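Local coordinates for protein GH61E (Thielavia terrestris, PDB 3EII), which cleaves crystalline and amorphous polysaccharides oxidatively as a copper-dependent lytic polysaccharide monooxygenase, yielding C1- and C4-oxidised products, at residues Y2-V7 with P64-P69. Sequence-based numbering, arbitrary orientation.
With ZN (zinc ion), chain E.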
ATOM      1  N   TYR A   2      -9.780   7.380  -6.490  1.00 16.29           N
ATOM      2  CA  TYR A   2      -8.483   7.715  -7.075  1.00 14.81           C
ATOM      3  C   TYR A   2      -7.674   6.465  -7.323  1.00 12.52           C
ATOM      4  O   TYR A   2      -7.932   5.431  -6.724  1.00 11.94           O
ATOM      5  CB  TYR A   2      -7.681   8.659  -6.156  1.00 14.77           C
ATOM      6  CG  TYR A   2      -8.070   8.602  -4.706  1.00 15.29           C
ATOM      7  CD1 TYR A   2      -9.120   9.387  -4.221  1.00 16.55           C
ATOM      8  CD2 TYR A   2      -7.412   7.750  -3.811  1.00 15.08           C
ATOM      9  CE1 TYR A   2      -9.511   9.330  -2.872  1.00 16.50           C
ATOM     10  CE2 TYR A   2      -7.799   7.681  -2.458  1.00 14.65           C
ATOM     11  CZ  TYR A   2      -8.846   8.473  -1.997  1.00 16.70           C
ATOM     12  OH  TYR A   2      -9.228   8.422  -0.668  1.00 15.27           O
ATOM     13  N   THR A   3      -6.691   6.570  -8.204  1.00 12.24           N
ATOM     14  CA  THR A   3      -5.823   5.451  -8.504  1.00 13.02           C
ATOM     15  C   THR A   3      -4.440   5.814  -8.002  1.00 13.99           C
ATOM     16  O   THR A   3      -4.224   6.954  -7.569  1.00 15.60           O
ATOM     17  CB  THR A   3      -5.721   5.231  -9.989  1.00 12.08           C
ATOM     18  OG1 THR A   3      -5.107   6.375 -10.576  1.00 12.23           O
ATOM     19  CG2 THR A   3      -7.082   5.040 -10.590  1.00 11.13           C
ATOM     20  N   TRP A   4      -3.520   4.850  -8.041  1.00 13.06           N
ATOM     21  CA  TRP A   4      -2.109   5.060  -7.656  1.00 11.37           C
ATOM     22  C   TRP A   4      -1.401   4.559  -8.930  1.00 12.18           C
ATOM     23  O   TRP A   4      -0.807   3.468  -8.963  1.00 11.27           O
ATOM     24  CB  TRP A   4      -1.718   4.157  -6.487  1.00 11.25           C
ATOM     25  CG  TRP A   4      -2.299   4.517  -5.164  1.00 10.49           C
ATOM     26  CD1 TRP A   4      -3.416   3.997  -4.585  1.00  8.86           C
ATOM     27  CD2 TRP A   4      -1.732   5.428  -4.208  1.00  8.99           C
ATOM     28  NE1 TRP A   4      -3.575   4.518  -3.316  1.00  9.96           N
ATOM     29  CE2 TRP A   4      -2.555   5.399  -3.063  1.00  8.61           C
ATOM     30  CE3 TRP A   4      -0.604   6.265  -4.214  1.00  8.24           C
ATOM     31  CZ2 TRP A   4      -2.289   6.174  -1.926  1.00  8.98           C
ATOM     32  CZ3 TRP A   4      -0.335   7.044  -3.078  1.00  9.77           C
ATOM     33  CH2 TRP A   4      -1.178   6.990  -1.950  1.00  8.08           C
ATOM     34  N   PRO A   5      -1.461   5.358 -10.003  1.00 13.06           N
ATOM     35  CA  PRO A   5      -0.878   5.037 -11.315  1.00 12.85           C
ATOM     36  C   PRO A   5       0.614   5.134 -11.592  1.00 12.75           C
ATOM     37  O   PRO A   5       1.086   4.497 -12.513  1.00 14.07           O
ATOM     38  CB  PRO A   5      -1.659   5.958 -12.255  1.00 12.48           C
ATOM     39  CG  PRO A   5      -1.676   7.229 -11.426  1.00 12.96           C
ATOM     40  CD  PRO A   5      -2.090   6.695 -10.025  1.00 12.46           C
ATOM     41  N   ARG A   6       1.365   5.912 -10.824  1.00 12.76           N
ATOM     42  CA  ARG A   6       2.775   6.086 -11.146  1.00 12.70           C
ATOM     43  C   ARG A   6       3.707   6.219  -9.963  1.00 12.89           C
ATOM     44  O   ARG A   6       3.281   6.565  -8.859  1.00 11.57           O
ATOM     45  CB  ARG A   6       2.952   7.360 -11.994  1.00 13.44           C
ATOM     46  CG  ARG A   6       1.910   7.572 -13.106  1.00 16.02           C
ATOM     47  CD  ARG A   6       1.897   9.047 -13.628  1.00 18.16           C
ATOM     48  NE  ARG A   6       0.993   9.936 -12.884  1.00 18.98           N
ATOM     49  CZ  ARG A   6       1.363  11.067 -12.280  1.00 21.11           C
ATOM     50  NH1 ARG A   6       2.634  11.485 -12.311  1.00 20.31           N
ATOM     51  NH2 ARG A   6       0.456  11.789 -11.630  1.00 22.56           N
ATOM     52  N   VAL A   7       4.987   5.960 -10.226  1.00 13.06           N
ATOM     53  CA  VAL A   7       6.061   6.116  -9.230  1.00 14.94           C
ATOM     54  C   VAL A   7       7.157   6.999  -9.836  1.00 15.98           C
ATOM     55  O   VAL A   7       7.424   6.945 -11.050  1.00 15.13           O
ATOM     56  CB  VAL A   7       6.678   4.769  -8.796  1.00 14.25           C
ATOM     57  CG1 VAL A   7       5.687   4.020  -7.891  1.00 13.16           C
ATOM     58  CG2 VAL A   7       7.027   3.923 -10.019  1.00 13.71           C
ATOM     59  N   PRO A  64      -6.796  11.608  -8.802  1.00 18.87           N
ATOM     60  CA  PRO A  64      -6.265  12.979  -8.716  1.00 19.41           C
ATOM     61  C   PRO A  64      -5.471  13.350  -7.452  1.00 21.45           C
ATOM     62  O   PRO A  64      -4.444  14.048  -7.513  1.00 20.49           O
ATOM     63  CB  PRO A  64      -7.528  13.849  -8.880  1.00 16.77           C
ATOM     64  CG  PRO A  64      -8.550  13.034  -8.157  1.00 15.42           C
ATOM     65  CD  PRO A  64      -8.268  11.619  -8.647  1.00 17.32           C
ATOM     66  N   ASP A  65      -6.012  13.002  -6.309  1.00 22.63           N
ATOM     67  CA  ASP A  65      -5.375  13.272  -5.038  1.00 23.68           C
ATOM     68  C   ASP A  65      -6.250  12.567  -4.002  1.00 22.62           C
ATOM     69  O   ASP A  65      -7.454  12.377  -4.205  1.00 21.58           O
ATOM     70  CB  ASP A  65      -5.363  14.752  -4.755  1.00 24.35           C
ATOM     71  CG  ASP A  65      -6.679  15.231  -4.288  1.00 25.50           C
ATOM     72  OD1 ASP A  65      -7.679  14.903  -4.948  1.00 26.42           O
ATOM     73  OD2 ASP A  65      -6.724  15.939  -3.263  1.00 30.03           O
ATOM     74  N   VAL A  66      -5.616  12.106  -2.933  1.00 21.50           N
ATOM     75  CA  VAL A  66      -6.327  11.412  -1.856  1.00 20.38           C
ATOM     76  C   VAL A  66      -7.285  12.408  -1.185  1.00 19.65           C
ATOM     77  O   VAL A  66      -6.848  13.440  -0.691  1.00 19.96           O
ATOM     78  CB  VAL A  66      -5.322  10.890  -0.781  1.00 20.02           C
ATOM     79  CG1 VAL A  66      -6.055  10.125   0.323  1.00 19.48           C
ATOM     80  CG2 VAL A  66      -4.269  10.007  -1.431  1.00 20.44           C
ATOM     81  N   TYR A  67      -8.582  12.116  -1.171  1.00 18.40           N
ATOM     82  CA  TYR A  67      -9.525  13.026  -0.539  1.00 18.28           C
ATOM     83  C   TYR A  67     -10.523  12.366   0.432  1.00 18.08           C
ATOM     84  O   TYR A  67     -11.333  13.044   1.053  1.00 20.20           O
ATOM     85  CB  TYR A  67     -10.261  13.860  -1.606  1.00 16.44           C
ATOM     86  CG  TYR A  67     -11.129  13.088  -2.573  1.00 15.62           C
ATOM     87  CD1 TYR A  67     -12.419  12.677  -2.208  1.00 16.04           C
ATOM     88  CD2 TYR A  67     -10.689  12.828  -3.874  1.00 13.80           C
ATOM     89  CE1 TYR A  67     -13.259  12.030  -3.130  1.00 16.13           C
ATOM     90  CE2 TYR A  67     -11.508  12.185  -4.800  1.00 15.15           C
ATOM     91  CZ  TYR A  67     -12.790  11.788  -4.425  1.00 17.23           C
ATOM     92  OH  TYR A  67     -13.602  11.132  -5.328  1.00 19.48           O
ATOM     93  N   HIS A  68     -10.487  11.048   0.562  1.00 17.36           N
ATOM     94  CA  HIS A  68     -11.368  10.386   1.527  1.00 15.58           C
ATOM     95  C   HIS A  68     -10.550  10.288   2.817  1.00 15.26           C
ATOM     96  O   HIS A  68      -9.341  10.025   2.782  1.00 12.72           O
ATOM     97  CB  HIS A  68     -11.741   8.968   1.084  1.00 15.19           C
ATOM     98  CG  HIS A  68     -12.669   8.912  -0.091  1.00 15.84           C
ATOM     99  ND1 HIS A  68     -13.881   9.570  -0.113  1.00 15.27           N
ATOM    100  CD2 HIS A  68     -12.578   8.248  -1.271  1.00 14.05           C
ATOM    101  CE1 HIS A  68     -14.497   9.314  -1.254  1.00 16.86           C
ATOM    102  NE2 HIS A  68     -13.729   8.514  -1.975  1.00 15.64           N
ATOM    103  N   PRO A  69     -11.190  10.511   3.975  1.00 14.30           N
ATOM    104  CA  PRO A  69     -10.427  10.415   5.227  1.00 13.91           C
ATOM    105  C   PRO A  69      -9.983   8.977   5.471  1.00 13.86           C
ATOM    106  O   PRO A  69     -10.742   8.042   5.249  1.00 14.71           O
ATOM    107  CB  PRO A  69     -11.418  10.906   6.281  1.00 14.22           C
ATOM    108  CG  PRO A  69     -12.770  10.441   5.702  1.00 14.29           C
ATOM    109  CD  PRO A  69     -12.612  10.807   4.227  1.00 14.58           C
TER
HETATM  110 ZN    ZN E 301     -14.319   7.782  -3.765  1.00 18.40          ZN
HETATM  111  O   HOH W   1     -15.875   9.510  -4.331  1.00 20.08           O
HETATM  112  O   HOH W   2     -16.078   6.825  -3.116  1.00 25.33           O
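The CA atoms of Tyr-2 and Pro-64 lie 5.9 Å apart where the N-terminal run 2-7 starts beside the irregular loop 64-69, and from there the contact is carried almost wholly by the ring of Tyr-2. The loop curls round that ring. At its near end the CD atom of Pro-64 packs on CB of Tyr-2, 3.9 Å away. Farther along, CA of Val-66 stands 3.9 Å from the Tyr-2 ring centroid, almost on the ring normal, a CH-pi contact over one face. CG1 of the valine, anti to its backbone N (chi1 -178°), reaches the phenol end. Tyr-67 meets the ring differently, in a T-shaped pair with planes at 70°: the Tyr-2 edge points into the Tyr-67 face, CD1 of Tyr-2 lying 3.7 Å from CE2 of Tyr-67. At the phenol end, His-68 N donates a bent hydrogen bond to Tyr-2 OH (3.2 Å, 146°), and Gln-138 OE1 bonds the same hydroxyl, so the buried oxygen has two partners. That oxygen also lies at the edge of the His-68 imidazole, near its plane. An alanine in place of Tyr-2 would probably open a gap under Val-66 and in front of the Tyr-67 face, and leave His-68 N without this acceptor. His-68 NE2 binds the zinc ion at 2.0 Å, with His-1 and two waters among the other ligands; Tyr-67 OH hydrogen-bonds one of these waters. The example illustrates second-shell support: Tyr-2 packs against the metal ligand His-68, Tyr-67 completes the aromatic cluster, and the N-terminus is thereby joined to the histidine-bearing loop behind the histidine brace of an AA9 monooxygenase, where zinc occupies the position in which the enzyme is expected to carry its copper.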